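Long-range contacts in putative uncharacterized protein (Trichoplax adhaerens, PDB 5OI9), which is the N-terminal domain of a STIL-family protein that probably takes part in centriole assembly, where CEP85 binding to STIL supports PLK4 activation: residues 67-77 with 116-125; 180-191 with 322-333. All coordinates share one frame; numbering follows the deposited sequence. Where two conformers were deposited one is given.

Interaction 1: residues 67-77 with 116-125; sequences RIQKFFLLGSL and GDVIIPLSMQ
F71 meets M124 edge-on: CG and SE of the selenomethionine both lie beside the CD2-CE2 edge of the ring, SE 5.1 Å from the ring centroid and 77° off its normal, a Met-aromatic contact. M124 reaches it with CG set between the backbone N and carbonyl carbon (chi1 50°). Further along this face L73 and L122 lean across one another, L73 CG 3.9 Å from L122 CD2, and I120 CD1 extends over the backbone of L73 to the side-chain-less G75. On the other face L74 and I119 lie side by side and point the same way, L74 CD2 3.7 Å from I119 CD1. The F72 ring takes I119 CG2 obliquely at CD1 (3.7 Å) and stacks on H108. K70, bent at chi2, brings NZ to S123 OG at 3.0 Å. The antiparallel strands 69-77 and 118-125 are joined by paired backbone bonds from Q69-M124 to G75-V118; beyond them one water links L77 N to G116 O. The face of F71, L73, I120 and L122 is thus apolar, F71 and L122 under helix 45-61 and L73 and I120 against I170, whereas the second is mixed: apolar at F72, L74 and I119, polar at the K70-S123 end, where K70 is exposed.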
loop_
_atom_site.group_PDB
_atom_site.type_symbol
_atom_site.label_atom_id
_atom_site.label_comp_id
_atom_site.label_asym_id
_atom_site.label_seq_id
_atom_site.Cartn_x
_atom_site.Cartn_y
_atom_site.Cartn_z
ATOM N N ARG A 67 28.209 8.107 -8.882
ATOM C CA ARG A 67 27.591 9.081 -9.776
ATOM C C ARG A 67 26.107 9.242 -9.467
ATOM O O ARG A 67 25.561 10.348 -9.549
ATOM C CB ARG A 67 27.804 8.667 -11.230
ATOM C CG ARG A 67 27.461 9.747 -12.241
ATOM C CD ARG A 67 27.776 9.282 -13.652
ATOM N NE ARG A 67 27.265 7.936 -13.893
ATOM C CZ ARG A 67 26.007 7.664 -14.226
ATOM N NH1 ARG A 67 25.127 8.646 -14.358
ATOM N NH2 ARG A 67 25.630 6.408 -14.425
ATOM N N ILE A 68 25.446 8.153 -9.090
ATOM C CA ILE A 68 24.051 8.176 -8.669
ATOM C C ILE A 68 24.020 7.935 -7.166
ATOM O O ILE A 68 24.365 6.844 -6.695
ATOM C CB ILE A 68 23.215 7.129 -9.415
ATOM C CG1 ILE A 68 23.257 7.404 -10.920
ATOM C CG2 ILE A 68 21.787 7.119 -8.896
ATOM C CD1 ILE A 68 22.446 6.435 -11.736
ATOM N N GLN A 69 23.611 8.947 -6.410
ATOM C CA GLN A 69 23.454 8.802 -4.974
ATOM C C GLN A 69 22.157 8.070 -4.647
ATOM O O GLN A 69 21.151 8.194 -5.350
ATOM C CB GLN A 69 23.473 10.166 -4.282
ATOM C CG GLN A 69 24.825 10.855 -4.300
ATOM C CD GLN A 69 24.922 11.937 -5.362
ATOM O OE1 GLN A 69 24.151 11.955 -6.319
ATOM N NE2 GLN A 69 25.863 12.856 -5.186
ATOM N N LYS A 70 22.190 7.304 -3.560
ATOM C CA LYS A 70 21.050 6.510 -3.109
ATOM C C LYS A 70 20.597 7.039 -1.755
ATOM O O LYS A 70 21.319 6.906 -0.760
ATOM C CB LYS A 70 21.417 5.031 -3.014
ATOM C CG LYS A 70 21.864 4.406 -4.318
ATOM C CD LYS A 70 20.715 4.285 -5.303
ATOM C CE LYS A 70 21.110 3.437 -6.501
ATOM N NZ LYS A 70 19.955 3.209 -7.413
ATOM N N PHE A 71 19.402 7.627 -1.714
ATOM C CA PHE A 71 18.832 8.105 -0.460
ATOM C C PHE A 71 17.431 7.545 -0.258
ATOM O O PHE A 71 16.985 6.675 -1.012
ATOM C CB PHE A 71 18.771 9.636 -0.424
ATOM C CG PHE A 71 20.096 10.310 -0.620
ATOM C CD1 PHE A 71 21.115 10.156 0.306
ATOM C CD2 PHE A 71 20.314 11.126 -1.719
ATOM C CE1 PHE A 71 22.333 10.787 0.130
ATOM C CE2 PHE A 71 21.528 11.762 -1.900
ATOM C CZ PHE A 71 22.539 11.592 -0.975
ATOM N N PHE A 72 16.727 8.052 0.751
ATOM C CA PHE A 72 15.326 7.730 0.971
ATOM C C PHE A 72 14.532 9.012 1.158
ATOM O O PHE A 72 15.017 9.974 1.762
ATOM C CB PHE A 72 15.128 6.823 2.202
ATOM C CG PHE A 72 15.741 5.461 2.064
ATOM C CD1 PHE A 72 15.107 4.473 1.330
ATOM C CD2 PHE A 72 16.949 5.164 2.675
ATOM C CE1 PHE A 72 15.667 3.214 1.201
ATOM C CE2 PHE A 72 17.515 3.909 2.550
ATOM C CZ PHE A 72 16.874 2.932 1.812
ATOM N N LEU A 73 13.320 9.024 0.619
ATOM C CA LEU A 73 12.291 9.957 1.041
ATOM C C LEU A 73 11.298 9.205 1.918
ATOM O O LEU A 73 11.064 8.009 1.731
ATOM C CB LEU A 73 11.580 10.588 -0.158
ATOM C CG LEU A 73 12.428 11.509 -1.042
ATOM C CD1 LEU A 73 11.598 12.105 -2.166
ATOM C CD2 LEU A 73 13.072 12.613 -0.212
ATOM N N LEU A 74 10.743 9.901 2.903
ATOM C CA LEU A 74 9.785 9.308 3.823
ATOM C C LEU A 74 8.455 10.027 3.680
ATOM O O LEU A 74 8.410 11.263 3.670
ATOM C CB LEU A 74 10.280 9.377 5.271
ATOM C CG LEU A 74 11.624 8.703 5.545
ATOM C CD1 LEU A 74 11.925 8.688 7.033
ATOM C CD2 LEU A 74 11.652 7.295 4.971
ATOM N N GLY A 75 7.377 9.252 3.568
ATOM C CA GLY A 75 6.054 9.808 3.388
ATOM C C GLY A 75 5.035 9.109 4.265
ATOM O O GLY A 75 5.351 8.170 4.997
ATOM N N SER A 76 3.801 9.595 4.178
ATOM C CA SER A 76 2.671 8.991 4.861
ATOM C C SER A 76 1.570 8.717 3.848
ATOM O O SER A 76 1.425 9.436 2.856
ATOM C CB SER A 76 2.144 9.891 5.986
ATOM O OG SER A 76 1.703 11.133 5.468
ATOM N N LEU A 77 0.799 7.665 4.104
ATOM C CA LEU A 77 -0.295 7.257 3.232
ATOM C C LEU A 77 -1.611 7.746 3.825
ATOM O O LEU A 77 -1.942 7.409 4.966
ATOM C CB LEU A 77 -0.301 5.738 3.054
ATOM C CG LEU A 77 -1.312 5.142 2.072
ATOM C CD1 LEU A 77 -0.700 3.952 1.351
ATOM C CD2 LEU A 77 -2.587 4.721 2.789
ATOM N N GLY A 116 4.005 3.592 10.007
ATOM C CA GLY A 116 3.268 4.505 9.161
ATOM C C GLY A 116 4.095 5.188 8.091
ATOM O O GLY A 116 3.548 5.992 7.327
ATOM N N ASP A 117 5.391 4.894 8.012
ATOM C CA ASP A 117 6.255 5.520 7.023
ATOM C C ASP A 117 6.164 4.784 5.694
ATOM O O ASP A 117 6.337 3.562 5.636
ATOM C CB ASP A 117 7.705 5.533 7.505
ATOM C CG ASP A 117 8.032 6.750 8.344
ATOM O OD1 ASP A 117 7.163 7.638 8.466
ATOM O OD2 ASP A 117 9.161 6.818 8.875
ATOM N N VAL A 118 5.888 5.530 4.629
ATOM C CA VAL A 118 6.117 5.048 3.273
ATOM C C VAL A 118 7.594 5.244 2.950
ATOM O O VAL A 118 8.115 6.359 3.049
ATOM C CB VAL A 118 5.225 5.788 2.264
ATOM C CG1 VAL A 118 5.529 5.324 0.848
ATOM C CG2 VAL A 118 3.754 5.578 2.600
ATOM N N ILE A 119 8.272 4.161 2.584
ATOM C CA ILE A 119 9.691 4.212 2.252
ATOM C C ILE A 119 9.822 4.362 0.742
ATOM O O ILE A 119 9.409 3.478 -0.016
ATOM C CB ILE A 119 10.432 2.963 2.749
ATOM C CG1 ILE A 119 10.138 2.713 4.231
ATOM C CG2 ILE A 119 11.929 3.108 2.515
ATOM C CD1 ILE A 119 10.678 3.782 5.154
ATOM N N ILE A 120 10.393 5.481 0.305
ATOM C CA ILE A 120 10.580 5.739 -1.121
ATOM C C ILE A 120 12.072 5.810 -1.424
ATOM O O ILE A 120 12.729 6.797 -1.067
ATOM C CB ILE A 120 9.874 7.031 -1.562
ATOM C CG1 ILE A 120 8.400 7.013 -1.149
ATOM C CG2 ILE A 120 10.001 7.215 -3.067
ATOM C CD1 ILE A 120 8.100 7.823 0.097
ATOM N N PRO A 121 12.645 4.794 -2.069
ATOM C CA PRO A 121 14.043 4.897 -2.505
ATOM C C PRO A 121 14.219 6.075 -3.452
ATOM O O PRO A 121 13.439 6.262 -4.389
ATOM C CB PRO A 121 14.295 3.557 -3.209
ATOM C CG PRO A 121 13.251 2.633 -2.659
ATOM C CD PRO A 121 12.051 3.491 -2.408
ATOM N N LEU A 122 15.244 6.880 -3.189
ATOM C CA LEU A 122 15.516 8.089 -3.954
ATOM C C LEU A 122 16.884 7.969 -4.607
ATOM O O LEU A 122 17.899 7.857 -3.913
ATOM C CB LEU A 122 15.459 9.332 -3.064
ATOM C CG LEU A 122 15.889 10.635 -3.739
ATOM C CD1 LEU A 122 14.953 10.974 -4.885
ATOM C CD2 LEU A 122 15.950 11.775 -2.733
ATOM N N SER A 123 16.905 7.985 -5.935
ATOM C CA SER A 123 18.136 8.010 -6.709
ATOM C C SER A 123 18.292 9.387 -7.331
ATOM O O SER A 123 17.382 9.869 -8.014
ATOM C CB SER A 123 18.130 6.938 -7.801
ATOM O OG SER A 123 18.245 5.639 -7.246
HETATM N N MSE A 124 19.430 10.025 -7.089
HETATM C CA MSE A 124 19.672 11.296 -7.748
HETATM C C MSE A 124 21.091 11.452 -8.265
HETATM O O MSE A 124 22.040 10.915 -7.701
HETATM C CB MSE A 124 19.312 12.462 -6.823
HETATM C CG MSE A 124 19.885 12.433 -5.433
HETATM SE SE MSE A 124 18.903 13.743 -4.369
HETATM C CE MSE A 124 18.844 15.201 -5.659
ATOM N N GLN A 125 21.211 12.186 -9.368
ATOM C CA GLN A 125 22.481 12.389 -10.041
ATOM C C GLN A 125 22.533 13.804 -10.598
ATOM O O GLN A 125 21.518 14.360 -11.027
ATOM C CB GLN A 125 22.690 11.379 -11.176
ATOM C CG GLN A 125 21.571 11.367 -12.211
ATOM C CD GLN A 125 21.897 10.507 -13.420
ATOM O OE1 GLN A 125 23.052 10.411 -13.833
ATOM N NE2 GLN A 125 20.876 9.871 -13.989
HETATM O O HOH W 1 1.278 6.510 6.508
#

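Interaction 2: residues 180-191 with 322-333; sequences EISINVTSGVVV and FLYCQASDDIFM
With chi1 at 179°, the N184 side chain extends away from its own amide nitrogen, while D330 turns its CG beside its backbone N, which brings the two polar ends together on one face of the strand pair. N184 ND2 gives D330 OD1 a nearly straight bond of 2.7 Å, at 174°, in the amide plane of N184, reaching OD1 from the syn side but tilted 29° out of the carboxylate plane. Replacing N184 by an alanine would probably leave D330 OD1 without this donor and its carboxylate freer to turn. On the reverse face M333, bent at chi3, carries CE across to two isoleucines: CE lies 3.6 Å from I181 CG2 and 3.7 Å from I183 CD1. I331 adds CG2 against I183 CB at 3.7 Å. Strands 180-191 and 322-333 form an antiparallel ladder within a mixed sheet, and 180-191 is hydrogen-bonded along its other edge to strand 167-176. Backbone bonds run in pairs from I181-M333 to V191-L323, except at V189-C325, where the CA atoms stand 6.2 Å apart and a single weak bond is found. Helix 45-61 touches I181, I183 and M333, while strand 343-348 packs against V185, S187 and V189. On the N184 face, S182 CB approaches the F332 ring obliquely at CD1, 3.8 Å away. Farther along, a water accepts from Q326 NE2 at 3.0 Å and has a weak link to T186 OG1. V190 CG1 sits by Y324 CB and, more loosely, F322 CD1; helix 139-155 lies against all three residues.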
loop_
_atom_site.group_PDB
_atom_site.type_symbol
_atom_site.label_atom_id
_atom_site.label_comp_id
_atom_site.label_asym_id
_atom_site.label_seq_id
_atom_site.Cartn_x
_atom_site.Cartn_y
_atom_site.Cartn_z
ATOM N N GLU A 180 20.029 29.283 -9.971
ATOM C CA GLU A 180 18.967 28.467 -9.409
ATOM C C GLU A 180 19.419 27.020 -9.297
ATOM O O GLU A 180 20.431 26.608 -9.870
ATOM C CB GLU A 180 17.702 28.550 -10.269
ATOM C CG GLU A 180 17.881 27.924 -11.643
ATOM C CD GLU A 180 16.770 28.279 -12.608
ATOM O OE1 GLU A 180 15.733 28.811 -12.159
ATOM O OE2 GLU A 180 16.937 28.029 -13.820
ATOM N N ILE A 181 18.635 26.252 -8.549
ATOM C CA ILE A 181 18.721 24.800 -8.524
ATOM C C ILE A 181 17.537 24.262 -9.314
ATOM O O ILE A 181 16.386 24.623 -9.039
ATOM C CB ILE A 181 18.715 24.264 -7.083
ATOM C CG1 ILE A 181 19.771 24.988 -6.239
ATOM C CG2 ILE A 181 18.950 22.761 -7.072
ATOM C CD1 ILE A 181 19.607 24.792 -4.745
ATOM N N SER A 182 17.811 23.427 -10.311
ATOM C CA SER A 182 16.772 22.805 -11.117
ATOM C C SER A 182 16.785 21.302 -10.881
ATOM O O SER A 182 17.851 20.688 -10.805
ATOM C CB SER A 182 16.965 23.110 -12.607
ATOM O OG SER A 182 18.182 22.568 -13.086
ATOM N N ILE A 183 15.598 20.712 -10.752
ATOM C CA ILE A 183 15.461 19.282 -10.487
ATOM C C ILE A 183 14.370 18.715 -11.383
ATOM O O ILE A 183 13.263 19.260 -11.444
ATOM C CB ILE A 183 15.126 18.986 -9.011
ATOM C CG1 ILE A 183 16.101 19.692 -8.069
ATOM C CG2 ILE A 183 15.148 17.485 -8.754
ATOM C CD1 ILE A 183 15.852 19.387 -6.610
ATOM N N ASN A 184 14.674 17.616 -12.071
ATOM C CA ASN A 184 13.666 16.821 -12.761
ATOM C C ASN A 184 13.324 15.631 -11.873
ATOM O O ASN A 184 14.170 14.764 -11.631
ATOM C CB ASN A 184 14.157 16.359 -14.129
ATOM C CG ASN A 184 13.134 15.501 -14.851
ATOM O OD1 ASN A 184 13.263 14.278 -14.911
ATOM N ND2 ASN A 184 12.104 16.139 -15.394
ATOM N N VAL A 185 12.088 15.595 -11.384
ATOM C CA VAL A 185 11.634 14.557 -10.468
ATOM C C VAL A 185 10.751 13.593 -11.246
ATOM O O VAL A 185 9.709 13.988 -11.779
ATOM C CB VAL A 185 10.878 15.156 -9.271
ATOM C CG1 VAL A 185 10.439 14.061 -8.310
ATOM C CG2 VAL A 185 11.729 16.193 -8.564
ATOM N N THR A 186 11.172 12.334 -11.325
ATOM C CA THR A 186 10.380 11.266 -11.923
ATOM C C THR A 186 10.009 10.267 -10.836
ATOM O O THR A 186 10.871 9.846 -10.057
ATOM C CB THR A 186 11.144 10.563 -13.050
ATOM O OG1 THR A 186 11.391 11.487 -14.117
ATOM C CG2 THR A 186 10.342 9.386 -13.585
ATOM N N SER A 187 8.733 9.890 -10.784
ATOM C CA SER A 187 8.218 8.969 -9.780
ATOM C C SER A 187 7.584 7.768 -10.467
ATOM O O SER A 187 6.788 7.931 -11.397
ATOM C CB SER A 187 7.191 9.654 -8.877
ATOM O OG SER A 187 6.016 9.978 -9.603
ATOM N N GLY A 188 7.931 6.574 -10.004
ATOM C CA GLY A 188 7.356 5.355 -10.537
ATOM C C GLY A 188 6.805 4.491 -9.423
ATOM O O GLY A 188 7.322 4.474 -8.305
ATOM N N VAL A 189 5.734 3.766 -9.745
ATOM C CA VAL A 189 5.036 2.932 -8.775
ATOM C C VAL A 189 4.658 1.609 -9.431
ATOM O O VAL A 189 4.448 1.532 -10.645
ATOM C CB VAL A 189 3.780 3.643 -8.213
ATOM C CG1 VAL A 189 2.691 3.739 -9.276
ATOM C CG2 VAL A 189 3.266 2.938 -6.964
ATOM N N VAL A 190 4.597 0.557 -8.618
ATOM C CA VAL A 190 4.041 -0.726 -9.025
ATOM C C VAL A 190 3.010 -1.148 -7.988
ATOM O O VAL A 190 3.233 -1.006 -6.781
ATOM C CB VAL A 190 5.125 -1.816 -9.195
ATOM C CG1 VAL A 190 6.017 -1.498 -10.379
ATOM C CG2 VAL A 190 5.956 -1.960 -7.933
ATOM N N VAL A 191 1.869 -1.634 -8.462
ATOM C CA VAL A 191 0.786 -2.106 -7.601
ATOM C C VAL A 191 0.294 -3.441 -8.148
ATOM O O VAL A 191 0.185 -3.592 -9.374
ATOM C CB VAL A 191 -0.353 -1.077 -7.527
ATOM C CG1 VAL A 191 -1.539 -1.635 -6.754
ATOM C CG2 VAL A 191 0.135 0.215 -6.892
ATOM N N PHE A 322 1.054 -6.949 -12.593
ATOM C CA PHE A 322 1.099 -5.704 -11.841
ATOM C C PHE A 322 0.773 -4.517 -12.735
ATOM O O PHE A 322 1.018 -4.536 -13.943
ATOM C CB PHE A 322 2.470 -5.492 -11.175
ATOM C CG PHE A 322 3.633 -5.508 -12.131
ATOM C CD1 PHE A 322 4.087 -4.335 -12.713
ATOM C CD2 PHE A 322 4.288 -6.692 -12.430
ATOM C CE1 PHE A 322 5.163 -4.345 -13.584
ATOM C CE2 PHE A 322 5.366 -6.708 -13.300
ATOM C CZ PHE A 322 5.803 -5.533 -13.877
ATOM N N LEU A 323 0.200 -3.488 -12.119
ATOM C CA LEU A 323 0.054 -2.187 -12.748
ATOM C C LEU A 323 1.298 -1.355 -12.470
ATOM O O LEU A 323 1.943 -1.504 -11.430
ATOM C CB LEU A 323 -1.178 -1.453 -12.218
ATOM C CG LEU A 323 -2.470 -2.253 -12.080
ATOM C CD1 LEU A 323 -3.511 -1.423 -11.352
ATOM C CD2 LEU A 323 -2.975 -2.674 -13.447
ATOM N N TYR A 324 1.627 -0.470 -13.406
ATOM C CA TYR A 324 2.780 0.398 -13.220
ATOM C C TYR A 324 2.677 1.571 -14.180
ATOM O O TYR A 324 2.044 1.471 -15.236
ATOM C CB TYR A 324 4.095 -0.355 -13.445
ATOM C CG TYR A 324 4.316 -0.776 -14.879
ATOM C CD1 TYR A 324 3.627 -1.854 -15.422
ATOM C CD2 TYR A 324 5.212 -0.096 -15.689
ATOM C CE1 TYR A 324 3.828 -2.242 -16.732
ATOM C CE2 TYR A 324 5.429 -0.482 -16.997
ATOM C CZ TYR A 324 4.729 -1.553 -17.517
ATOM O OH TYR A 324 4.935 -1.936 -18.821
ATOM N N CYS A 325 3.291 2.687 -13.787
ATOM C CA CYS A 325 3.487 3.828 -14.677
ATOM C C CYS A 325 4.389 4.844 -13.995
ATOM O O CYS A 325 4.783 4.652 -12.839
ATOM C CB CYS A 325 2.163 4.487 -15.061
ATOM S SG CYS A 325 1.499 5.607 -13.818
ATOM N N GLN A 326 4.724 5.923 -14.696
ATOM C CA GLN A 326 5.560 6.958 -14.116
ATOM C C GLN A 326 4.981 8.326 -14.441
ATOM O O GLN A 326 4.181 8.489 -15.368
ATOM C CB GLN A 326 7.005 6.865 -14.612
ATOM C CG GLN A 326 7.171 7.187 -16.083
ATOM C CD GLN A 326 8.615 7.442 -16.462
ATOM O OE1 GLN A 326 9.476 6.578 -16.295
ATOM N NE2 GLN A 326 8.891 8.640 -16.968
ATOM N N ALA A 327 5.397 9.309 -13.650
ATOM C CA ALA A 327 5.065 10.705 -13.880
ATOM C C ALA A 327 6.284 11.544 -13.536
ATOM O O ALA A 327 7.113 11.150 -12.713
ATOM C CB ALA A 327 3.853 11.148 -13.051
ATOM N N SER A 328 6.401 12.698 -14.186
ATOM C CA SER A 328 7.567 13.538 -13.975
ATOM C C SER A 328 7.190 14.999 -14.157
ATOM O O SER A 328 6.242 15.333 -14.871
ATOM C CB SER A 328 8.716 13.166 -14.923
ATOM O OG SER A 328 8.325 13.288 -16.276
ATOM N N ASP A 329 7.951 15.861 -13.491
ATOM C CA ASP A 329 7.772 17.298 -13.601
ATOM C C ASP A 329 9.063 17.968 -13.155
ATOM O O ASP A 329 9.843 17.396 -12.388
ATOM C CB ASP A 329 6.579 17.776 -12.764
ATOM C CG ASP A 329 6.130 19.179 -13.125
ATOM O OD1 ASP A 329 6.832 19.856 -13.906
ATOM O OD2 ASP A 329 5.063 19.602 -12.630
ATOM N N ASP A 330 9.289 19.174 -13.660
ATOM C CA ASP A 330 10.442 19.963 -13.263
ATOM C C ASP A 330 10.070 20.902 -12.124
ATOM O O ASP A 330 8.929 21.361 -12.018
ATOM C CB ASP A 330 10.981 20.776 -14.440
ATOM C CG ASP A 330 11.485 19.907 -15.572
ATOM O OD1 ASP A 330 12.078 18.844 -15.297
ATOM O OD2 ASP A 330 11.291 20.292 -16.746
ATOM N N ILE A 331 11.045 21.176 -11.266
ATOM C CA ILE A 331 10.935 22.218 -10.255
ATOM C C ILE A 331 12.182 23.088 -10.340
ATOM O O ILE A 331 13.286 22.589 -10.588
ATOM C CB ILE A 331 10.752 21.636 -8.835
ATOM C CG1 ILE A 331 10.507 22.757 -7.822
ATOM C CG2 ILE A 331 11.950 20.792 -8.424
ATOM C CD1 ILE A 331 10.284 22.266 -6.407
ATOM N N PHE A 332 12.000 24.393 -10.172
ATOM C CA PHE A 332 13.096 25.352 -10.209
ATOM C C PHE A 332 13.143 26.074 -8.872
ATOM O O PHE A 332 12.150 26.678 -8.454
ATOM C CB PHE A 332 12.926 26.333 -11.369
ATOM C CG PHE A 332 12.877 25.666 -12.714
ATOM C CD1 PHE A 332 14.042 25.410 -13.418
ATOM C CD2 PHE A 332 11.668 25.281 -13.268
ATOM C CE1 PHE A 332 14.001 24.788 -14.651
ATOM C CE2 PHE A 332 11.620 24.659 -14.501
ATOM C CZ PHE A 332 12.788 24.413 -15.193
HETATM N N MSE A 333 14.284 25.995 -8.200
HETATM C CA MSE A 333 14.418 26.545 -6.863
HETATM C C MSE A 333 15.456 27.648 -6.788
HETATM O O MSE A 333 16.548 27.523 -7.343
HETATM C CB MSE A 333 14.799 25.450 -5.868
HETATM C CG MSE A 333 13.879 24.258 -5.846
HETATM SE SE MSE A 333 14.329 23.137 -4.330
HETATM C CE MSE A 333 16.123 22.604 -4.841
HETATM O O HOH W 2 11.551 9.955 -17.179
#

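Interactions 1 and 2 are two antiparallel pairings in the same mixed sheet, with strand 167-176 between them: it runs parallel to 118-126 on one side and antiparallel to 180-192 on the other. Their centres are about 12 Å apart and their nearest atoms about 5 Å, without touching. I170 of the intervening strand packs on L73 and I120 from interaction 1 and on V185 from interaction 2. Helix 45-61 also spans both contacts, reaching from L122 in the first to I183 in the second. Along the chain the contacts follow in series, 67-77 with 116-125 closing before 180-191 with 322-333 opens.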